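EGF family domain-containing protein (Toxoplasma gondii, PDB 4Z80) binds a peptide of the rhoptry neck protein RON2L1 and, as an AMA-family surface antigen, probably helps form the moving junction during host-cell invasion. Local coordinates at residues Cys183-Glu188 / Cys255-Arg260; Ser247-Pro252 / Gly287-Leu292; Thr411-Gly416 / Ala421-Lys426. All coordinates share one frame; numbering follows the deposited sequence.

Contact 1: Cys183-Glu188 / Cys255-Arg260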
loop_
_atom_site.group_PDB
_atom_site.type_symbol
_atom_site.label_atom_id
_atom_site.label_comp_id
_atom_site.label_asym_id
_atom_site.label_seq_id
_atom_site.Cartn_x
_atom_site.Cartn_y
_atom_site.Cartn_z
ATOM N N CYS A 183 9.553 11.543 10.404
ATOM C CA CYS A 183 10.307 10.296 10.402
ATOM C C CYS A 183 11.220 10.176 11.615
ATOM O O CYS A 183 12.360 9.733 11.489
ATOM C CB CYS A 183 11.146 10.195 9.131
ATOM S SG CYS A 183 10.202 10.372 7.598
ATOM N N ASN A 184 10.721 10.555 12.785
ATOM C CA ASN A 184 11.579 10.635 13.962
ATOM C C ASN A 184 11.924 9.266 14.544
ATOM O O ASN A 184 12.669 9.174 15.516
ATOM C CB ASN A 184 10.934 11.519 15.039
ATOM C CG ASN A 184 9.611 10.983 15.546
ATOM O OD1 ASN A 184 9.199 9.868 15.228
ATOM N ND2 ASN A 184 8.937 11.788 16.360
ATOM N N PHE A 185 11.396 8.211 13.929
ATOM C CA PHE A 185 11.619 6.838 14.371
ATOM C C PHE A 185 12.654 6.155 13.486
ATOM O O PHE A 185 12.893 4.952 13.610
ATOM C CB PHE A 185 10.310 6.051 14.334
ATOM C CG PHE A 185 9.654 6.071 12.982
ATOM C CD1 PHE A 185 8.800 7.105 12.631
ATOM C CD2 PHE A 185 9.938 5.095 12.046
ATOM C CE1 PHE A 185 8.218 7.148 11.382
ATOM C CE2 PHE A 185 9.357 5.129 10.794
ATOM C CZ PHE A 185 8.494 6.158 10.460
ATOM N N VAL A 186 13.263 6.914 12.584
ATOM C CA VAL A 186 14.300 6.368 11.721
ATOM C C VAL A 186 15.351 7.459 11.459
ATOM O O VAL A 186 15.564 7.905 10.336
ATOM C CB VAL A 186 13.664 5.784 10.409
ATOM C CG1 VAL A 186 12.864 6.832 9.658
ATOM C CG2 VAL A 186 14.703 5.119 9.533
ATOM N N THR A 187 16.010 7.880 12.538
ATOM C CA THR A 187 17.052 8.899 12.469
ATOM C C THR A 187 18.334 8.409 13.128
ATOM O O THR A 187 18.362 7.332 13.722
ATOM C CB THR A 187 16.626 10.197 13.166
ATOM O OG1 THR A 187 16.524 9.958 14.572
ATOM C CG2 THR A 187 15.283 10.685 12.633
ATOM N N GLU A 188 19.388 9.212 13.014
ATOM C CA GLU A 188 20.654 8.959 13.702
ATOM C C GLU A 188 20.468 8.650 15.176
ATOM O O GLU A 188 21.028 7.689 15.702
ATOM C CB GLU A 188 21.570 10.175 13.592
ATOM C CG GLU A 188 22.559 10.147 12.466
ATOM C CD GLU A 188 23.518 11.317 12.545
ATOM O OE1 GLU A 188 24.166 11.481 13.604
ATOM O OE2 GLU A 188 23.615 12.079 11.563
ATOM N N CYS A 255 0.402 4.174 8.554
ATOM C CA CYS A 255 1.070 3.103 7.826
ATOM C C CYS A 255 1.822 3.675 6.619
ATOM O O CYS A 255 2.953 3.269 6.339
ATOM C CB CYS A 255 0.041 2.053 7.406
ATOM S SG CYS A 255 0.734 0.581 6.624
ATOM N N SER A 256 1.218 4.632 5.913
ATOM C CA SER A 256 1.899 5.271 4.777
ATOM C C SER A 256 3.177 5.999 5.224
ATOM O O SER A 256 4.154 6.052 4.474
ATOM C CB SER A 256 0.964 6.244 4.036
ATOM O OG SER A 256 0.794 7.483 4.717
ATOM N N ILE A 257 3.179 6.541 6.444
ATOM C CA ILE A 257 4.354 7.239 6.950
ATOM C C ILE A 257 5.513 6.260 7.112
ATOM O O ILE A 257 6.666 6.604 6.842
ATOM C CB ILE A 257 4.063 7.945 8.301
ATOM C CG1 ILE A 257 3.150 9.159 8.074
ATOM C CG2 ILE A 257 5.369 8.378 9.001
ATOM C CD1 ILE A 257 2.679 9.843 9.360
ATOM N N LEU A 258 5.224 5.040 7.561
ATOM C CA LEU A 258 6.274 4.035 7.662
ATOM C C LEU A 258 6.945 3.842 6.302
ATOM O O LEU A 258 8.164 3.769 6.213
ATOM C CB LEU A 258 5.725 2.701 8.186
ATOM C CG LEU A 258 6.759 1.579 8.340
ATOM C CD1 LEU A 258 7.873 1.972 9.319
ATOM C CD2 LEU A 258 6.093 0.284 8.785
ATOM N N SER A 259 6.155 3.794 5.232
ATOM C CA SER A 259 6.729 3.694 3.892
ATOM C C SER A 259 7.530 4.924 3.492
ATOM O O SER A 259 8.659 4.815 3.018
ATOM C CB SER A 259 5.635 3.463 2.847
ATOM O OG SER A 259 6.159 3.748 1.552
ATOM N N ARG A 260 6.932 6.098 3.675
ATOM C CA ARG A 260 7.577 7.357 3.320
ATOM C C ARG A 260 8.991 7.436 3.881
ATOM O O ARG A 260 9.933 7.856 3.206
ATOM C CB ARG A 260 6.746 8.528 3.850
ATOM C CG ARG A 260 7.382 9.878 3.633
ATOM C CD ARG A 260 6.550 10.989 4.223
ATOM N NE ARG A 260 7.228 12.264 4.087
ATOM C CZ ARG A 260 6.741 13.421 4.525
ATOM N NH1 ARG A 260 5.573 13.460 5.146
ATOM N NH2 ARG A 260 7.432 14.537 4.343
#
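Phe185 stands third in a type I beta turn from Cys183 to Val186, closed by the backbone bond from Val186 N to Cys183 O (3.2 Å), and its CB points toward the helical segment 255-260, where Ile257 and Leu258 receive the ring. No hydrogen bond crosses between the two segments, and the join is purely apolar. The far end of the phenyl ring does the touching. Its CE1 lies 3.9 Å from CG2 of Ile257, and this methyl arrives at the ring edge, close to the ring plane. On the other flank of the ring, CE2 meets CD1 of Leu258 at 3.8 Å, and the two side chains run at about a right angle to each other. The CB of Leu258 leaves the helix facing away from the loop; with CG set opposite the backbone N (chi1 -180°), the second torsion turned near +60° brings CD1 back to the ring. The gamma methyl of Ile257 and a delta methyl of Leu258 thus offer two apolar contacts to the outer ring atoms CE1 and CE2. Helix 252-262 belongs to the cysteine-rich, PAN-like part of an AMA antigen, and disulfides tie it into its surroundings: Cys183, at the start of the turn, is bonded to Cys261, and Cys255 to Cys289. The first of these links holds the loop to the very helix on which Phe185 rests. Within the loop, Val186 CG1 sits 4.0 Å above one face of the ring, displaced toward the rim. Trp248 also meets this ring, the two planes inclined at about 35°. Asn184 faces outward, its OD1 hydrogen-bonded to a glycerol probably acquired during crystallisation, while Arg260 of the helix makes a cation-pi contact with Trp30.

Contact 2: Ser247-Pro252 / Gly287-Leu292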
loop_
_atom_site.group_PDB
_atom_site.type_symbol
_atom_site.label_atom_id
_atom_site.label_comp_id
_atom_site.label_asym_id
_atom_site.label_seq_id
_atom_site.Cartn_x
_atom_site.Cartn_y
_atom_site.Cartn_z
ATOM N N SER A 247 3.298 0.735 17.851
ATOM C CA SER A 247 2.165 1.318 18.570
ATOM C C SER A 247 1.681 2.658 18.007
ATOM O O SER A 247 0.515 3.014 18.191
ATOM C CB SER A 247 2.517 1.489 20.057
ATOM O OG SER A 247 3.497 2.490 20.244
ATOM N N TRP A 248 2.555 3.393 17.320
ATOM C CA TRP A 248 2.191 4.695 16.764
ATOM C C TRP A 248 1.438 4.552 15.442
ATOM O O TRP A 248 0.865 5.520 14.938
ATOM C CB TRP A 248 3.437 5.567 16.564
ATOM C CG TRP A 248 4.462 5.009 15.602
ATOM C CD1 TRP A 248 5.527 4.210 15.906
ATOM C CD2 TRP A 248 4.516 5.222 14.181
ATOM N NE1 TRP A 248 6.238 3.912 14.766
ATOM C CE2 TRP A 248 5.637 4.519 13.695
ATOM C CE3 TRP A 248 3.728 5.940 13.279
ATOM C CZ2 TRP A 248 5.986 4.510 12.348
ATOM C CZ3 TRP A 248 4.074 5.929 11.940
ATOM C CH2 TRP A 248 5.191 5.220 11.486
ATOM N N ILE A 249 1.424 3.343 14.894
ATOM C CA ILE A 249 0.754 3.100 13.616
ATOM C C ILE A 249 -0.698 2.727 13.883
ATOM O O ILE A 249 -1.054 1.556 13.974
ATOM C CB ILE A 249 1.459 2.001 12.801
ATOM C CG1 ILE A 249 2.944 2.338 12.632
ATOM C CG2 ILE A 249 0.795 1.876 11.425
ATOM C CD1 ILE A 249 3.757 1.295 11.865
ATOM N N THR A 250 -1.534 3.750 13.995
ATOM C CA THR A 250 -2.901 3.577 14.472
ATOM C C THR A 250 -3.933 3.487 13.349
ATOM O O THR A 250 -5.085 3.136 13.593
ATOM C CB THR A 250 -3.300 4.735 15.411
ATOM O OG1 THR A 250 -3.125 5.988 14.741
ATOM C CG2 THR A 250 -2.438 4.724 16.663
ATOM N N GLY A 251 -3.523 3.789 12.122
ATOM C CA GLY A 251 -4.451 3.812 11.008
ATOM C C GLY A 251 -3.713 3.795 9.692
ATOM O O GLY A 251 -2.489 3.808 9.667
ATOM N N PRO A 252 -4.462 3.767 8.583
ATOM C CA PRO A 252 -3.817 3.664 7.269
ATOM C C PRO A 252 -2.861 4.813 6.956
ATOM O O PRO A 252 -1.845 4.561 6.319
ATOM C CB PRO A 252 -4.997 3.645 6.289
ATOM C CG PRO A 252 -6.217 3.956 7.074
ATOM C CD PRO A 252 -5.926 3.644 8.505
ATOM N N GLY A 287 -3.939 -4.023 13.430
ATOM C CA GLY A 287 -3.017 -2.906 13.405
ATOM C C GLY A 287 -1.728 -3.176 12.642
ATOM O O GLY A 287 -0.839 -2.327 12.611
ATOM N N GLU A 288 -1.614 -4.332 11.999
ATOM C CA GLU A 288 -0.388 -4.630 11.274
ATOM C C GLU A 288 -0.237 -3.758 10.024
ATOM O O GLU A 288 -1.168 -3.642 9.214
ATOM C CB GLU A 288 -0.324 -6.105 10.883
ATOM C CG GLU A 288 0.965 -6.442 10.149
ATOM C CD GLU A 288 1.206 -7.925 10.008
ATOM O OE1 GLU A 288 0.243 -8.708 10.165
ATOM O OE2 GLU A 288 2.361 -8.309 9.747
ATOM N N CYS A 289 0.944 -3.160 9.879
ATOM C CA CYS A 289 1.331 -2.414 8.683
ATOM C C CYS A 289 2.435 -3.195 7.980
ATOM O O CYS A 289 3.515 -3.383 8.541
ATOM C CB CYS A 289 1.805 -1.000 9.047
ATOM S SG CYS A 289 2.407 0.004 7.673
ATOM N N ARG A 290 2.164 -3.653 6.761
ATOM C CA ARG A 290 3.122 -4.461 6.004
ATOM C C ARG A 290 3.476 -3.757 4.700
ATOM O O ARG A 290 2.604 -3.501 3.877
ATOM C CB ARG A 290 2.549 -5.847 5.717
ATOM C CG ARG A 290 3.590 -6.856 5.289
ATOM C CD ARG A 290 4.230 -7.517 6.514
ATOM N NE ARG A 290 5.312 -8.420 6.134
ATOM C CZ ARG A 290 5.124 -9.608 5.567
ATOM N NH1 ARG A 290 3.893 -10.027 5.304
ATOM N NH2 ARG A 290 6.159 -10.369 5.251
ATOM N N LEU A 291 4.751 -3.428 4.525
ATOM C CA LEU A 291 5.230 -2.825 3.288
ATOM C C LEU A 291 5.227 -3.864 2.176
ATOM O O LEU A 291 5.559 -5.024 2.417
ATOM C CB LEU A 291 6.639 -2.263 3.471
ATOM C CG LEU A 291 6.796 -1.193 4.555
ATOM C CD1 LEU A 291 8.257 -0.806 4.666
ATOM C CD2 LEU A 291 5.939 0.028 4.296
ATOM N N LEU A 292 4.827 -3.441 0.976
ATOM C CA LEU A 292 4.889 -4.285 -0.215
ATOM C C LEU A 292 6.124 -3.909 -1.021
ATOM O O LEU A 292 6.485 -2.734 -1.126
ATOM C CB LEU A 292 3.636 -4.133 -1.068
ATOM C CG LEU A 292 2.303 -4.417 -0.376
ATOM C CD1 LEU A 292 1.147 -4.147 -1.338
ATOM C CD2 LEU A 292 2.238 -5.839 0.140
HETATM O O HOH W 1 0.132 -0.954 14.500
#
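An inverse gamma turn centred on Ile249 leads into helix 252-262 and meets Gly287 and Cys289 at the end of the hairpin that joins strands 280-283 and 289-291. The CB of Ile249 and the CB of Cys289 both point across the gap. The touching branch is chiefly the short one of the isoleucine: Ile249 CG2 lies 3.9 Å from Cys289 CB, with Ile249 CD1 only slightly farther, at 4.1 Å from the same carbon. CG2 is placed opposite the backbone N of Ile249 because the first torsion (chi1 -54°) sets CG1 beside that nitrogen. Ile249 CG1 in turn sits 3.5 Å above the centre of the Trp248 ring, a CH-pi contact within its own segment. A beta-branched residue suits this spot: CG1 lies over the indole, while both CG2 and the CD1 end of the longer branch reach the strand at Cys289 CB. The SG of Cys289 is turned opposite its own backbone N, away from this meeting, and the CB methylene is what Ile249 touches. The backbones approach through two carbonyls, Ile249 O and Gly287 O, 4.1 Å apart. A water lies 2.8 Å from Ile249 O and donates to it; its very short approach to Gly287 O is doubtful as a bond. Gly287 has a positive phi (80°), a conformation that glycine adopts easily in a tight bend. Gly251 occupies the N-cap position, and Pro252 follows in the first turn of the helix. Ile249 and Pro252 also pack on Phe282 of strand 280-283, Trp248 packs on Ile257 of helix 252-262, and Cys289, on the outermost strand 289-291 of the antiparallel sheet, touches Leu258 of the same helix.

Contact 3: Thr411-Gly416 / Ala421-Lys426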
loop_
_atom_site.group_PDB
_atom_site.type_symbol
_atom_site.label_atom_id
_atom_site.label_comp_id
_atom_site.label_asym_id
_atom_site.label_seq_id
_atom_site.Cartn_x
_atom_site.Cartn_y
_atom_site.Cartn_z
ATOM N N THR A 411 -34.316 -6.419 -4.007
ATOM C CA THR A 411 -35.661 -6.729 -4.466
ATOM C C THR A 411 -36.662 -6.609 -3.315
ATOM O O THR A 411 -37.684 -5.936 -3.452
ATOM C CB THR A 411 -35.719 -8.132 -5.085
ATOM O OG1 THR A 411 -34.830 -8.184 -6.211
ATOM C CG2 THR A 411 -37.134 -8.466 -5.550
ATOM N N ASP A 412 -36.362 -7.242 -2.180
ATOM C CA ASP A 412 -37.242 -7.164 -1.012
ATOM C C ASP A 412 -36.520 -7.498 0.295
ATOM O O ASP A 412 -36.953 -8.364 1.059
ATOM C CB ASP A 412 -38.448 -8.092 -1.190
ATOM C CG ASP A 412 -38.051 -9.529 -1.474
ATOM O OD1 ASP A 412 -36.905 -9.920 -1.156
ATOM O OD2 ASP A 412 -38.896 -10.274 -2.015
ATOM N N CYS A 413 -35.419 -6.801 0.544
ATOM C CA CYS A 413 -34.660 -6.943 1.779
ATOM C C CYS A 413 -34.397 -5.555 2.335
ATOM O O CYS A 413 -33.999 -4.657 1.597
ATOM C CB CYS A 413 -33.335 -7.683 1.532
ATOM S SG CYS A 413 -32.110 -7.552 2.867
ATOM N N ASN A 414 -34.633 -5.363 3.627
ATOM C CA ASN A 414 -34.134 -4.167 4.286
ATOM C C ASN A 414 -32.628 -4.324 4.473
ATOM O O ASN A 414 -32.180 -5.251 5.135
ATOM C CB ASN A 414 -34.823 -3.939 5.628
ATOM C CG ASN A 414 -34.425 -2.624 6.264
ATOM O OD1 ASN A 414 -33.252 -2.403 6.574
ATOM N ND2 ASN A 414 -35.397 -1.740 6.459
ATOM N N MET A 415 -31.846 -3.423 3.884
ATOM C CA MET A 415 -30.410 -3.647 3.764
ATOM C C MET A 415 -29.624 -3.324 5.030
ATOM O O MET A 415 -28.405 -3.439 5.051
ATOM C CB MET A 415 -29.874 -2.853 2.577
ATOM C CG MET A 415 -30.265 -3.471 1.235
ATOM S SD MET A 415 -29.768 -5.199 1.030
ATOM C CE MET A 415 -27.980 -5.029 1.041
ATOM N N GLY A 416 -30.337 -2.994 6.103
ATOM C CA GLY A 416 -29.735 -2.897 7.423
ATOM C C GLY A 416 -29.967 -4.147 8.260
ATOM O O GLY A 416 -29.462 -4.246 9.376
ATOM N N ALA A 421 -26.775 -9.736 3.544
ATOM C CA ALA A 421 -25.618 -10.475 3.049
ATOM C C ALA A 421 -25.937 -11.399 1.875
ATOM O O ALA A 421 -25.030 -11.786 1.139
ATOM C CB ALA A 421 -25.001 -11.278 4.170
ATOM N N THR A 422 -27.209 -11.757 1.701
ATOM C CA THR A 422 -27.591 -12.708 0.652
ATOM C C THR A 422 -28.653 -12.167 -0.295
ATOM O O THR A 422 -29.000 -12.822 -1.273
ATOM C CB THR A 422 -28.114 -14.022 1.258
ATOM O OG1 THR A 422 -29.183 -13.738 2.167
ATOM C CG2 THR A 422 -26.996 -14.757 1.988
ATOM N N ALA A 423 -29.162 -10.974 -0.015
ATOM C CA ALA A 423 -30.200 -10.377 -0.843
ATOM C C ALA A 423 -29.727 -10.185 -2.272
ATOM O O ALA A 423 -28.566 -9.869 -2.503
ATOM C CB ALA A 423 -30.631 -9.049 -0.271
ATOM N N ARG A 424 -30.636 -10.378 -3.223
ATOM C CA ARG A 424 -30.352 -10.032 -4.605
ATOM C C ARG A 424 -31.152 -8.798 -4.996
ATOM O O ARG A 424 -32.160 -8.458 -4.368
ATOM C CB ARG A 424 -30.645 -11.213 -5.531
ATOM C CG ARG A 424 -29.721 -12.412 -5.255
ATOM C CD ARG A 424 -29.276 -13.129 -6.521
ATOM N NE ARG A 424 -28.164 -14.040 -6.243
ATOM C CZ ARG A 424 -26.967 -13.999 -6.826
ATOM N NH1 ARG A 424 -26.678 -13.098 -7.761
ATOM N NH2 ARG A 424 -26.046 -14.884 -6.471
ATOM N N GLY A 425 -30.674 -8.107 -6.021
ATOM C CA GLY A 425 -31.296 -6.890 -6.478
ATOM C C GLY A 425 -30.538 -6.297 -7.645
ATOM O O GLY A 425 -29.830 -7.000 -8.366
ATOM N N LYS A 426 -30.688 -4.991 -7.810
ATOM C CA LYS A 426 -30.149 -4.280 -8.953
ATOM C C LYS A 426 -29.065 -3.300 -8.524
ATOM O O LYS A 426 -29.244 -2.572 -7.549
ATOM C CB LYS A 426 -31.279 -3.547 -9.665
ATOM C CG LYS A 426 -31.029 -3.273 -11.123
ATOM C CD LYS A 426 -32.325 -2.859 -11.796
ATOM C CE LYS A 426 -32.231 -2.908 -13.301
ATOM N NZ LYS A 426 -33.310 -3.778 -13.852
HETATM O O HOH W 2 -33.792 -8.698 -1.981
#
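Thr411 N donates a nearly linear hydrogen bond (177°) to Arg424 O at 3.0 Å, lying in the carbonyl plane, and so closes the base of the long loop of the beta hairpin formed by strands 405-410 and 424-430. The same oxygen accepts a proton from a water 2.9 Å away, and that water in turn accepts from Asp412 N at 3.0 Å; Arg424 O thus serves both backbone amides, one directly and one through water. The hydroxyl Thr411 OG1 is 3.3 Å from this oxygen, a weak and unsettled bond. Such closeness of the chains depends on Gly425, whose lack of a side chain allows Thr411 CA to come within 4.8 Å of Gly425 CA. Farther into the loop, Asn414 OD1 accepts from Gly416 N to form an Asx turn, a common role for asparagine, and Cys413 is bridged to Cys419, tying the connection to itself. The small methyl of Ala423 fits closely against this bridge. Arg424 carries its guanidinium away to Asn375 O, while Met415 also packs on Phe408 and Ala410 of strand 405-410. The bend of its chain at chi2 (-56°) turns SD toward the methyl of Ala423. Ala423 CB lies 3.5 Å from Cys413 CB and 4.2 Å from Met415 SD.

Contacts 1 and 2 lie in one buried neighbourhood, with centres 11 Å apart and segments that alternate along the chain. They share helix 252-262, are joined covalently by a disulfide, and also touch where Ser259 CB comes 3.7 Å from Leu291 CD2. Contact 3 belongs to a different sheet, its centre 44 Å from that of contact 1 and 34 Å from that of contact 2, and it joins pieces of chain only a few residues apart, partly open to solvent. The chemistry follows: the buried pair relies on apolar side chains, with one water in contact 2, whereas contact 3 adds direct and water-mediated backbone hydrogen bonds to a small apolar patch around Ala423. Disulfide cysteines occur in all three.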